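Local coordinates for protein mannan endo-1,4-beta-mannosidase (Cryptopygus antarcticus, PDB 4OOU) that hydrolyses internal beta-1,4-mannosidic linkages in mannans, galactomannans and glucomannans, releasing mostly short manno-oligosaccharides, at residues Q248-F252 with W299-V303. Numbering follows the deposited sequence.
Sequences QTDSF and WAYNV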
loop_
_atom_site.group_PDB
_atom_site.type_symbol
_atom_site.label_atom_id
_atom_site.label_comp_id
_atom_site.label_asym_id
_atom_site.label_seq_id
_atom_site.Cartn_x
_atom_site.Cartn_y
_atom_site.Cartn_z
ATOM N N GLN A 248 -8.409 -5.379 9.945
ATOM C CA GLN A 248 -9.157 -5.055 8.726
ATOM C C GLN A 248 -10.276 -6.055 8.419
ATOM O O GLN A 248 -10.739 -6.185 7.276
ATOM C CB GLN A 248 -8.212 -4.824 7.526
ATOM C CG GLN A 248 -7.688 -3.384 7.455
ATOM C CD GLN A 248 -6.940 -3.075 6.178
ATOM O OE1 GLN A 248 -7.289 -3.567 5.109
ATOM N NE2 GLN A 248 -5.905 -2.248 6.280
ATOM N N THR A 249 -10.756 -6.712 9.468
ATOM C CA THR A 249 -11.982 -7.492 9.373
ATOM C C THR A 249 -12.811 -7.324 10.641
ATOM O O THR A 249 -12.260 -7.229 11.754
ATOM C CB THR A 249 -11.646 -8.968 9.171
ATOM O OG1 THR A 249 -12.847 -9.704 8.864
ATOM C CG2 THR A 249 -10.929 -9.521 10.421
ATOM N N ASP A 250 -14.132 -7.300 10.498
ATOM C CA ASP A 250 -14.988 -7.396 11.693
ATOM C C ASP A 250 -15.256 -8.848 12.086
ATOM O O ASP A 250 -15.788 -9.127 13.171
ATOM C CB ASP A 250 -16.269 -6.595 11.508
ATOM C CG ASP A 250 -16.003 -5.139 11.582
ATOM O OD1 ASP A 250 -15.409 -4.717 12.588
ATOM O OD2 ASP A 250 -16.323 -4.417 10.625
ATOM N N SER A 251 -14.833 -9.773 11.238
ATOM C CA SER A 251 -14.969 -11.197 11.548
ATOM C C SER A 251 -14.144 -11.627 12.792
ATOM O O SER A 251 -13.381 -10.834 13.366
ATOM C CB SER A 251 -14.611 -12.022 10.312
ATOM O OG SER A 251 -15.536 -11.753 9.270
ATOM N N PHE A 252 -14.352 -12.862 13.235
ATOM C CA PHE A 252 -13.445 -13.537 14.203
ATOM C C PHE A 252 -13.230 -12.835 15.542
ATOM O O PHE A 252 -12.275 -13.180 16.268
ATOM C CB PHE A 252 -12.071 -13.761 13.572
ATOM C CG PHE A 252 -12.120 -14.458 12.231
ATOM C CD1 PHE A 252 -12.413 -15.820 12.153
ATOM C CD2 PHE A 252 -11.855 -13.770 11.061
ATOM C CE1 PHE A 252 -12.437 -16.490 10.939
ATOM C CE2 PHE A 252 -11.874 -14.431 9.845
ATOM C CZ PHE A 252 -12.163 -15.794 9.782
ATOM N N TRP A 299 -13.506 -14.104 1.640
ATOM C CA TRP A 299 -14.926 -13.921 1.899
ATOM C C TRP A 299 -15.153 -14.016 3.390
ATOM O O TRP A 299 -15.995 -13.306 3.953
ATOM C CB TRP A 299 -15.710 -14.991 1.161
ATOM C CG TRP A 299 -15.316 -15.096 -0.319
ATOM C CD1 TRP A 299 -14.650 -16.122 -0.920
ATOM C CD2 TRP A 299 -15.527 -14.109 -1.338
ATOM N NE1 TRP A 299 -14.454 -15.854 -2.240
ATOM C CE2 TRP A 299 -14.993 -14.625 -2.529
ATOM C CE3 TRP A 299 -16.128 -12.851 -1.356
ATOM C CZ2 TRP A 299 -15.027 -13.923 -3.730
ATOM C CZ3 TRP A 299 -16.178 -12.149 -2.568
ATOM C CH2 TRP A 299 -15.623 -12.687 -3.736
ATOM N N ALA A 300 -14.361 -14.884 4.024
ATOM C CA ALA A 300 -14.348 -15.013 5.471
ATOM C C ALA A 300 -14.191 -13.656 6.137
ATOM O O ALA A 300 -14.725 -13.439 7.217
ATOM C CB ALA A 300 -13.227 -15.954 5.921
ATOM N N TYR A 301 -13.464 -12.722 5.521
ATOM C CA TYR A 301 -13.251 -11.452 6.205
ATOM C C TYR A 301 -14.498 -10.546 6.120
ATOM O O TYR A 301 -14.533 -9.483 6.722
ATOM C CB TYR A 301 -11.977 -10.762 5.723
ATOM C CG TYR A 301 -10.721 -11.514 6.090
ATOM C CD1 TYR A 301 -10.389 -11.754 7.399
ATOM C CD2 TYR A 301 -9.876 -11.994 5.121
ATOM C CE1 TYR A 301 -9.251 -12.462 7.752
ATOM C CE2 TYR A 301 -8.727 -12.693 5.459
ATOM C CZ TYR A 301 -8.423 -12.934 6.791
ATOM O OH TYR A 301 -7.260 -13.636 7.109
ATOM N N ASN A 302 -15.533 -11.018 5.427
ATOM C CA ASN A 302 -16.804 -10.295 5.277
ATOM C C ASN A 302 -16.519 -8.834 4.970
ATOM O O ASN A 302 -16.829 -7.945 5.749
ATOM C CB ASN A 302 -17.707 -10.457 6.509
ATOM C CG ASN A 302 -19.131 -9.896 6.287
ATOM O OD1 ASN A 302 -19.876 -9.635 7.237
ATOM N ND2 ASN A 302 -19.503 -9.700 5.037
ATOM N N VAL A 303 -15.869 -8.603 3.842
ATOM C CA VAL A 303 -15.362 -7.264 3.532
ATOM C C VAL A 303 -15.501 -6.956 2.006
ATOM O O VAL A 303 -14.722 -6.211 1.403
ATOM C CB VAL A 303 -13.943 -7.186 4.103
ATOM C CG1 VAL A 303 -12.876 -7.568 3.077
ATOM C CG2 VAL A 303 -13.704 -5.851 4.726
#
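Thr-249 meets Tyr-301 through every atom of its side chain. Thr-249 CB lies 3.5 Å from Tyr-301 CD1. Thr-249 CG2 sits 3.8 Å from Tyr-301 CD1. OG1 points away from the backbone N of its own residue (chi1 -171°), and this carries it to the edge of the tyrosine ring. There it donates to the main chain, with Thr-249 OG1 2.7 Å from Tyr-301 O. The C=O...donor angle is 107°, with the hydroxyl tilted out of the carbonyl plane. Thr-249 OG1 also accepts from Ser-251 N at 3.1 Å, forming an ST turn. Ser-251 OG donates to Ala-300 O over 2.8 Å, in the carbonyl plane and at a more open 153°. Phe-252 CE2 lies 3.9 Å from Tyr-301 CE1. Tyr-301 OH hydrogen-bonds to Asn-291 O. Replacing Thr-249 with valine would probably leave Tyr-301 O without this donor and Ser-251 N without its turn acceptor. The contact joins the loops that follow strands 238-241 and 277-281 of the TIM barrel. Two consecutive carbonyls of 300-301 thus each receive a hydroxyl from 248-252, so side chain-to-backbone bonds tie the two loops together.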